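Local coordinates for protein HMG-CoA Lyase (Bacillus subtilis subsp. subtilis, PDB 1YDO) that belongs to the HMGL-like family, folds as a TIM barrel with further helices toward its C-terminal end, and forms a two-chain assembly, at residues L162-F167 with L196-A201; T252-Y257 with S290-V295. All blocks are in the same frame, centred on the assembly; numbering follows the deposited sequence.

Interaction 1 of 2, residues L162-F167 with L196-A201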
ATOM      1  N   LEU A 162       7.700   1.460 -29.079  1.00 53.98           N
ATOM      2  CA  LEU A 162       6.416   0.767 -29.193  1.00 54.62           C
ATOM      3  C   LEU A 162       5.253   1.726 -29.005  1.00 54.89           C
ATOM      4  O   LEU A 162       4.332   1.767 -29.819  1.00 55.51           O
ATOM      5  CB  LEU A 162       6.329  -0.352 -28.152  1.00 54.80           C
ATOM      6  CG  LEU A 162       7.347  -1.492 -28.292  1.00 55.08           C
ATOM      7  CD1 LEU A 162       7.157  -2.467 -27.131  1.00 54.65           C
ATOM      8  CD2 LEU A 162       7.161  -2.201 -29.643  1.00 54.73           C
ATOM      9  N   SER A 163       5.300   2.501 -27.930  1.00 54.73           N
ATOM     10  CA  SER A 163       4.247   3.460 -27.654  1.00 54.75           C
ATOM     11  C   SER A 163       3.962   4.348 -28.871  1.00 54.48           C
ATOM     12  O   SER A 163       2.808   4.631 -29.171  1.00 54.21           O
ATOM     13  CB  SER A 163       4.639   4.312 -26.451  1.00 55.37           C
ATOM     14  OG  SER A 163       4.892   3.488 -25.322  1.00 56.83           O
ATOM     15  N   GLU A 164       5.007   4.784 -29.571  1.00 54.54           N
ATOM     16  CA  GLU A 164       4.807   5.627 -30.747  1.00 54.83           C
ATOM     17  C   GLU A 164       4.058   4.837 -31.813  1.00 53.65           C
ATOM     18  O   GLU A 164       3.122   5.342 -32.439  1.00 52.47           O
ATOM     19  CB  GLU A 164       6.145   6.148 -31.304  1.00 57.29           C
ATOM     20  CG  GLU A 164       6.728   7.339 -30.511  1.00 61.23           C
ATOM     21  CD  GLU A 164       7.360   8.446 -31.384  1.00 63.49           C
ATOM     22  OE1 GLU A 164       7.724   9.516 -30.823  1.00 63.61           O
ATOM     23  OE2 GLU A 164       7.493   8.257 -32.617  1.00 63.37           O
ATOM     24  N   ALA A 165       4.465   3.592 -32.015  1.00 51.99           N
ATOM     25  CA  ALA A 165       3.790   2.765 -32.992  1.00 51.01           C
ATOM     26  C   ALA A 165       2.331   2.612 -32.566  1.00 50.23           C
ATOM     27  O   ALA A 165       1.425   2.933 -33.325  1.00 50.06           O
ATOM     28  CB  ALA A 165       4.456   1.400 -33.080  1.00 51.87           C
ATOM     29  N   LEU A 166       2.106   2.139 -31.345  1.00 49.07           N
ATOM     30  CA  LEU A 166       0.752   1.943 -30.877  1.00 47.89           C
ATOM     31  C   LEU A 166      -0.119   3.151 -31.142  1.00 48.03           C
ATOM     32  O   LEU A 166      -1.217   3.033 -31.691  1.00 49.03           O
ATOM     33  CB  LEU A 166       0.721   1.606 -29.387  1.00 46.12           C
ATOM     34  CG  LEU A 166       0.881   0.137 -29.009  1.00 44.75           C
ATOM     35  CD1 LEU A 166       0.057  -0.719 -29.960  1.00 43.74           C
ATOM     36  CD2 LEU A 166       2.334  -0.266 -29.069  1.00 44.83           C
ATOM     37  N   PHE A 167       0.360   4.327 -30.775  1.00 48.05           N
ATOM     38  CA  PHE A 167      -0.446   5.513 -30.990  1.00 48.38           C
ATOM     39  C   PHE A 167      -0.631   5.811 -32.459  1.00 49.79           C
ATOM     40  O   PHE A 167      -1.684   6.297 -32.875  1.00 49.73           O
ATOM     41  CB  PHE A 167       0.169   6.705 -30.268  1.00 45.89           C
ATOM     42  CG  PHE A 167      -0.259   6.815 -28.842  1.00 45.27           C
ATOM     43  CD1 PHE A 167      -1.602   7.009 -28.528  1.00 44.14           C
ATOM     44  CD2 PHE A 167       0.668   6.718 -27.810  1.00 45.30           C
ATOM     45  CE1 PHE A 167      -2.018   7.107 -27.207  1.00 42.85           C
ATOM     46  CE2 PHE A 167       0.262   6.815 -26.480  1.00 44.24           C
ATOM     47  CZ  PHE A 167      -1.086   7.011 -26.178  1.00 42.81           C
ATOM     48  N   LEU A 196       5.407  11.191 -20.955  1.00 40.70           N
ATOM     49  CA  LEU A 196       4.549  12.369 -21.007  1.00 40.66           C
ATOM     50  C   LEU A 196       5.101  13.484 -21.882  1.00 41.92           C
ATOM     51  O   LEU A 196       4.365  14.383 -22.300  1.00 41.49           O
ATOM     52  CB  LEU A 196       4.280  12.912 -19.602  1.00 37.05           C
ATOM     53  CG  LEU A 196       3.333  12.062 -18.761  1.00 34.70           C
ATOM     54  CD1 LEU A 196       3.209  12.663 -17.374  1.00 34.21           C
ATOM     55  CD2 LEU A 196       1.977  11.971 -19.444  1.00 32.64           C
ATOM     56  N   ALA A 197       6.395  13.421 -22.164  1.00 43.16           N
ATOM     57  CA  ALA A 197       7.023  14.429 -22.990  1.00 45.05           C
ATOM     58  C   ALA A 197       6.927  14.077 -24.474  1.00 46.23           C
ATOM     59  O   ALA A 197       7.716  14.564 -25.282  1.00 48.99           O
ATOM     60  CB  ALA A 197       8.478  14.598 -22.578  1.00 43.75           C
ATOM     61  N   ARG A 198       5.955  13.251 -24.843  1.00 46.26           N
ATOM     62  CA  ARG A 198       5.816  12.864 -26.244  1.00 45.77           C
ATOM     63  C   ARG A 198       4.391  12.483 -26.607  1.00 43.80           C
ATOM     64  O   ARG A 198       3.977  12.600 -27.757  1.00 44.03           O
ATOM     65  CB  ARG A 198       6.741  11.684 -26.551  1.00 47.54           C
ATOM     66  CG  ARG A 198       7.177  11.603 -28.005  1.00 51.59           C
ATOM     67  CD  ARG A 198       8.438  10.769 -28.142  1.00 54.52           C
ATOM     68  NE  ARG A 198       9.337  10.994 -27.006  1.00 55.95           N
ATOM     69  CZ  ARG A 198      10.588  10.554 -26.944  1.00 57.43           C
ATOM     70  NH1 ARG A 198      11.103   9.866 -27.959  1.00 59.39           N
ATOM     71  NH2 ARG A 198      11.316  10.786 -25.858  1.00 56.91           N
ATOM     72  N   PHE A 199       3.640  12.029 -25.618  1.00 41.52           N
ATOM     73  CA  PHE A 199       2.272  11.622 -25.845  1.00 38.95           C
ATOM     74  C   PHE A 199       1.420  12.368 -24.849  1.00 37.90           C
ATOM     75  O   PHE A 199       1.881  12.705 -23.770  1.00 37.43           O
ATOM     76  CB  PHE A 199       2.145  10.126 -25.604  1.00 38.92           C
ATOM     77  CG  PHE A 199       3.259   9.322 -26.211  1.00 39.39           C
ATOM     78  CD1 PHE A 199       3.207   8.924 -27.544  1.00 39.70           C
ATOM     79  CD2 PHE A 199       4.371   8.977 -25.452  1.00 39.82           C
ATOM     80  CE1 PHE A 199       4.250   8.192 -28.114  1.00 39.31           C
ATOM     81  CE2 PHE A 199       5.418   8.248 -26.009  1.00 40.82           C
ATOM     82  CZ  PHE A 199       5.355   7.853 -27.345  1.00 40.50           C
ATOM     83  N   PRO A 200       0.160  12.641 -25.199  1.00 37.47           N
ATOM     84  CA  PRO A 200      -0.763  13.357 -24.308  1.00 37.46           C
ATOM     85  C   PRO A 200      -1.104  12.547 -23.055  1.00 37.41           C
ATOM     86  O   PRO A 200      -1.504  11.387 -23.147  1.00 38.96           O
ATOM     87  CB  PRO A 200      -1.979  13.597 -25.198  1.00 37.09           C
ATOM     88  CG  PRO A 200      -1.941  12.437 -26.133  1.00 36.83           C
ATOM     89  CD  PRO A 200      -0.487  12.315 -26.478  1.00 36.18           C
ATOM     90  N   ALA A 201      -0.945  13.159 -21.887  1.00 37.21           N
ATOM     91  CA  ALA A 201      -1.223  12.479 -20.626  1.00 37.14           C
ATOM     92  C   ALA A 201      -2.636  11.902 -20.550  1.00 38.03           C
ATOM     93  O   ALA A 201      -2.866  10.890 -19.893  1.00 37.73           O
ATOM     94  CB  ALA A 201      -0.988  13.427 -19.468  1.00 35.08           C
TER
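Glu164 OE1 meets the aliphatic part of the Arg198 side chain, which its own chain crosses at about a right angle, 3.5 Å from Arg198 CG. The charged group itself stays farther off: Arg198 NE is 4.4 Å from Glu164 OE1, beyond salt-bridge range, and carboxylate and guanidinium planes stand almost perpendicular, 84° apart. The oxygen lies near the guanidinium plane, at its edge. Deeper in, the contact is apolar and centres on Phe199, whose ring reaches from the loop to helix 156-169. Its CZ corner is met at the edge by Glu164 CG (3.5 Å), near the ring plane, while Ser163 CB approaches the same Phe199 CZ obliquely at 3.7 Å. Glu164 CG is anti to its own carbonyl carbon (chi1 -79°), and the methylene there meets the ring while the carboxylate extends past it to Arg198. Phe167, one turn further along the helix, brings CD2 and CE2 against the CD1 flank and the root of the Phe199 side chain, with Phe167 CE2 3.9 Å from Phe199 CB. The two rings are nearly parallel (24°) but slid apart, centroids 5.3 Å from each other, and overlap little. Ser163 OG bonds instead to Val159 O within its own helix, leaving its CB for the ring. Loop 196-201, which leads into strand 204-207, is therefore packed on helix 156-169 by hydrophobic contact, to which the exposed Glu164 and Arg198 probably add a modest electrostatic attraction.

Interaction 2 of 2, residues T252-Y257 with S290-V295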
ATOM      1  N   THR A 252      -9.301  -2.084  -6.322  1.00 31.89           N
ATOM      2  CA  THR A 252     -10.090  -0.949  -6.777  1.00 31.09           C
ATOM      3  C   THR A 252     -10.613  -0.089  -5.640  1.00 30.39           C
ATOM      4  O   THR A 252     -10.502   1.122  -5.696  1.00 31.38           O
ATOM      5  CB  THR A 252     -11.295  -1.402  -7.603  1.00 31.65           C
ATOM      6  OG1 THR A 252     -10.840  -2.149  -8.738  1.00 32.39           O
ATOM      7  CG2 THR A 252     -12.091  -0.200  -8.078  1.00 29.99           C
ATOM      8  N   GLU A 253     -11.205  -0.701  -4.623  1.00 29.84           N
ATOM      9  CA  GLU A 253     -11.740   0.075  -3.524  1.00 30.27           C
ATOM     10  C   GLU A 253     -10.650   0.849  -2.804  1.00 31.40           C
ATOM     11  O   GLU A 253     -10.870   1.980  -2.382  1.00 32.98           O
ATOM     12  CB  GLU A 253     -12.501  -0.814  -2.544  1.00 30.82           C
ATOM     13  CG  GLU A 253     -11.725  -2.016  -2.044  1.00 33.84           C
ATOM     14  CD  GLU A 253     -11.722  -3.166  -3.023  1.00 33.30           C
ATOM     15  OE1 GLU A 253     -11.661  -4.335  -2.578  1.00 33.16           O
ATOM     16  OE2 GLU A 253     -11.789  -2.910  -4.240  1.00 37.18           O
ATOM     17  N   ASP A 254      -9.468   0.263  -2.664  1.00 31.27           N
ATOM     18  CA  ASP A 254      -8.376   0.968  -1.997  1.00 30.61           C
ATOM     19  C   ASP A 254      -8.003   2.201  -2.806  1.00 28.59           C
ATOM     20  O   ASP A 254      -7.663   3.245  -2.259  1.00 25.79           O
ATOM     21  CB  ASP A 254      -7.161   0.049  -1.874  1.00 34.99           C
ATOM     22  CG  ASP A 254      -7.391  -1.088  -0.913  1.00 38.85           C
ATOM     23  OD1 ASP A 254      -6.647  -2.092  -0.984  1.00 40.48           O
ATOM     24  OD2 ASP A 254      -8.317  -0.974  -0.076  1.00 42.14           O
ATOM     25  N   ILE A 255      -8.063   2.051  -4.120  1.00 26.85           N
ATOM     26  CA  ILE A 255      -7.739   3.134  -5.014  1.00 26.01           C
ATOM     27  C   ILE A 255      -8.811   4.199  -4.925  1.00 26.69           C
ATOM     28  O   ILE A 255      -8.508   5.381  -4.827  1.00 27.28           O
ATOM     29  CB  ILE A 255      -7.646   2.648  -6.454  1.00 23.47           C
ATOM     30  CG1 ILE A 255      -6.497   1.664  -6.570  1.00 21.76           C
ATOM     31  CG2 ILE A 255      -7.473   3.817  -7.382  1.00 21.83           C
ATOM     32  CD1 ILE A 255      -6.306   1.153  -7.945  1.00 22.83           C
ATOM     33  N   VAL A 256     -10.065   3.774  -4.959  1.00 27.55           N
ATOM     34  CA  VAL A 256     -11.184   4.699  -4.894  1.00 28.36           C
ATOM     35  C   VAL A 256     -11.184   5.418  -3.560  1.00 29.74           C
ATOM     36  O   VAL A 256     -11.440   6.618  -3.501  1.00 31.33           O
ATOM     37  CB  VAL A 256     -12.533   3.971  -5.046  1.00 28.64           C
ATOM     38  CG1 VAL A 256     -13.666   4.941  -4.836  1.00 28.84           C
ATOM     39  CG2 VAL A 256     -12.627   3.344  -6.422  1.00 29.19           C
ATOM     40  N   TYR A 257     -10.891   4.697  -2.486  1.00 29.21           N
ATOM     41  CA  TYR A 257     -10.894   5.313  -1.177  1.00 30.73           C
ATOM     42  C   TYR A 257      -9.865   6.413  -1.053  1.00 31.65           C
ATOM     43  O   TYR A 257     -10.197   7.566  -0.786  1.00 32.05           O
ATOM     44  CB  TYR A 257     -10.643   4.273  -0.087  1.00 33.50           C
ATOM     45  CG  TYR A 257     -10.360   4.873   1.285  1.00 32.73           C
ATOM     46  CD1 TYR A 257      -9.059   5.184   1.683  1.00 34.33           C
ATOM     47  CD2 TYR A 257     -11.397   5.156   2.164  1.00 33.22           C
ATOM     48  CE1 TYR A 257      -8.799   5.773   2.931  1.00 35.81           C
ATOM     49  CE2 TYR A 257     -11.153   5.739   3.413  1.00 34.48           C
ATOM     50  CZ  TYR A 257      -9.853   6.047   3.790  1.00 34.78           C
ATOM     51  OH  TYR A 257      -9.606   6.630   5.014  1.00 35.28           O
ATOM     52  N   SER A 290      -7.482  -6.897  -0.416  1.00 32.16           N
ATOM     53  CA  SER A 290      -8.023  -5.560  -0.211  1.00 31.29           C
ATOM     54  C   SER A 290      -8.045  -5.130   1.249  1.00 31.39           C
ATOM     55  O   SER A 290      -8.575  -5.834   2.090  1.00 30.63           O
ATOM     56  CB  SER A 290      -9.433  -5.472  -0.777  1.00 31.12           C
ATOM     57  OG  SER A 290      -9.986  -4.210  -0.460  1.00 30.54           O
ATOM     58  N   ARG A 291      -7.474  -3.964   1.533  1.00 31.57           N
ATOM     59  CA  ARG A 291      -7.434  -3.448   2.884  1.00 32.87           C
ATOM     60  C   ARG A 291      -8.791  -2.908   3.297  1.00 33.64           C
ATOM     61  O   ARG A 291      -9.268  -3.216   4.383  1.00 34.50           O
ATOM     62  CB  ARG A 291      -6.413  -2.326   3.020  1.00 33.71           C
ATOM     63  CG  ARG A 291      -4.992  -2.699   2.672  1.00 35.78           C
ATOM     64  CD  ARG A 291      -4.439  -3.786   3.563  1.00 38.26           C
ATOM     65  NE  ARG A 291      -3.008  -3.932   3.346  1.00 41.71           N
ATOM     66  CZ  ARG A 291      -2.273  -4.917   3.848  1.00 44.39           C
ATOM     67  NH1 ARG A 291      -2.843  -5.853   4.602  1.00 44.72           N
ATOM     68  NH2 ARG A 291      -0.967  -4.960   3.600  1.00 44.56           N
ATOM     69  N   ASN A 292      -9.419  -2.093   2.455  1.00 33.79           N
ATOM     70  CA  ASN A 292     -10.725  -1.550   2.827  1.00 34.62           C
ATOM     71  C   ASN A 292     -11.800  -2.615   2.915  1.00 35.35           C
ATOM     72  O   ASN A 292     -12.777  -2.459   3.642  1.00 33.59           O
ATOM     73  CB  ASN A 292     -11.174  -0.451   1.870  1.00 33.73           C
ATOM     74  CG  ASN A 292     -10.511   0.887   2.174  1.00 34.87           C
ATOM     75  OD1 ASN A 292      -9.383   1.137   1.753  1.00 33.59           O
ATOM     76  ND2 ASN A 292     -11.201   1.742   2.933  1.00 33.49           N
ATOM     77  N   LEU A 293     -11.630  -3.702   2.177  1.00 36.96           N
ATOM     78  CA  LEU A 293     -12.613  -4.751   2.255  1.00 39.10           C
ATOM     79  C   LEU A 293     -12.586  -5.296   3.674  1.00 41.03           C
ATOM     80  O   LEU A 293     -13.634  -5.565   4.258  1.00 42.03           O
ATOM     81  CB  LEU A 293     -12.307  -5.868   1.265  1.00 38.90           C
ATOM     82  CG  LEU A 293     -13.271  -7.060   1.319  1.00 38.61           C
ATOM     83  CD1 LEU A 293     -14.692  -6.619   0.981  1.00 38.94           C
ATOM     84  CD2 LEU A 293     -12.819  -8.125   0.333  1.00 39.89           C
ATOM     85  N   GLN A 294     -11.394  -5.465   4.239  1.00 42.07           N
ATOM     86  CA  GLN A 294     -11.296  -5.981   5.609  1.00 44.14           C
ATOM     87  C   GLN A 294     -11.985  -5.013   6.576  1.00 44.60           C
ATOM     88  O   GLN A 294     -12.760  -5.429   7.442  1.00 46.87           O
ATOM     89  CB  GLN A 294      -9.831  -6.163   6.016  1.00 44.25           C
ATOM     90  CG  GLN A 294      -9.045  -7.029   5.045  1.00 45.70           C
ATOM     91  CD  GLN A 294      -9.781  -8.312   4.675  1.00 45.18           C
ATOM     92  OE1 GLN A 294     -10.119  -9.113   5.548  1.00 45.05           O
ATOM     93  NE2 GLN A 294     -10.034  -8.508   3.377  1.00 43.91           N
ATOM     94  N   VAL A 295     -11.708  -3.723   6.418  1.00 43.21           N
ATOM     95  CA  VAL A 295     -12.316  -2.704   7.257  1.00 42.21           C
ATOM     96  C   VAL A 295     -13.835  -2.737   7.094  1.00 42.08           C
ATOM     97  O   VAL A 295     -14.587  -2.588   8.053  1.00 41.87           O
ATOM     98  CB  VAL A 295     -11.799  -1.304   6.866  1.00 42.14           C
ATOM     99  CG1 VAL A 295     -12.462  -0.232   7.717  1.00 41.87           C
ATOM    100  CG2 VAL A 295     -10.300  -1.245   7.031  1.00 41.30           C
TER
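The Asn292 side-chain amide lies over one face of the Tyr257 ring, with the two planes 43° apart, too inclined for a stack; Asn292 CG is 4.1 Å from Tyr257 CB. The Asp254 carboxylate presents both syn lone pairs to the opening turn of helix 291-296. Arg291 N donates to Asp254 OD1 at 3.2 Å and Asn292 N to Asp254 OD2 at 3.0 Å, both nearly straight. Ser290, the N-cap, uses its hydroxyl twice. Ser290 OG donates to Glu253 OE1 (2.7 Å), meeting it from above the carboxylate plane, and accepts from Leu293 N (3.1 Å). Glu253 CG sits between its backbone N and carbonyl carbon (chi1 53°), and the chain bends at chi2; Glu253 OE2 is taken by Gly235 N. The two acidic groups thus cluster at the helix N-terminus, whose dipole would be expected to favour their negative charge. The helix segments run at 88° to each other, 8.7 Å apart at closest approach. Helix 270-284 packs against Glu253. Tyr257 touches Ala182, and Arg291 Ser247, of the second subunit; Thr252 and Val256 rest on strand 8-11 of the barrel.

In the fold
Both contacts lie toward the periphery of the chain, yet they differ in burial and chemistry. Interaction 1 is partly buried: it joins barrel helix 156-169 to the loop that follows helix 185-196, with aromatic packing inside and opposite charges that lie near each other without a salt bridge on the exposed side. Interaction 2 is buried, and polar nonetheless, because side chains from helix 252-261 satisfy the start of the C-terminal helix 291-296. The second subunit also reaches interaction 2, whereas none of its atoms touch interaction 1. The contacts share no helix or strand; their centres are 31 Å apart, and interaction 1 closes along the chain before interaction 2 opens.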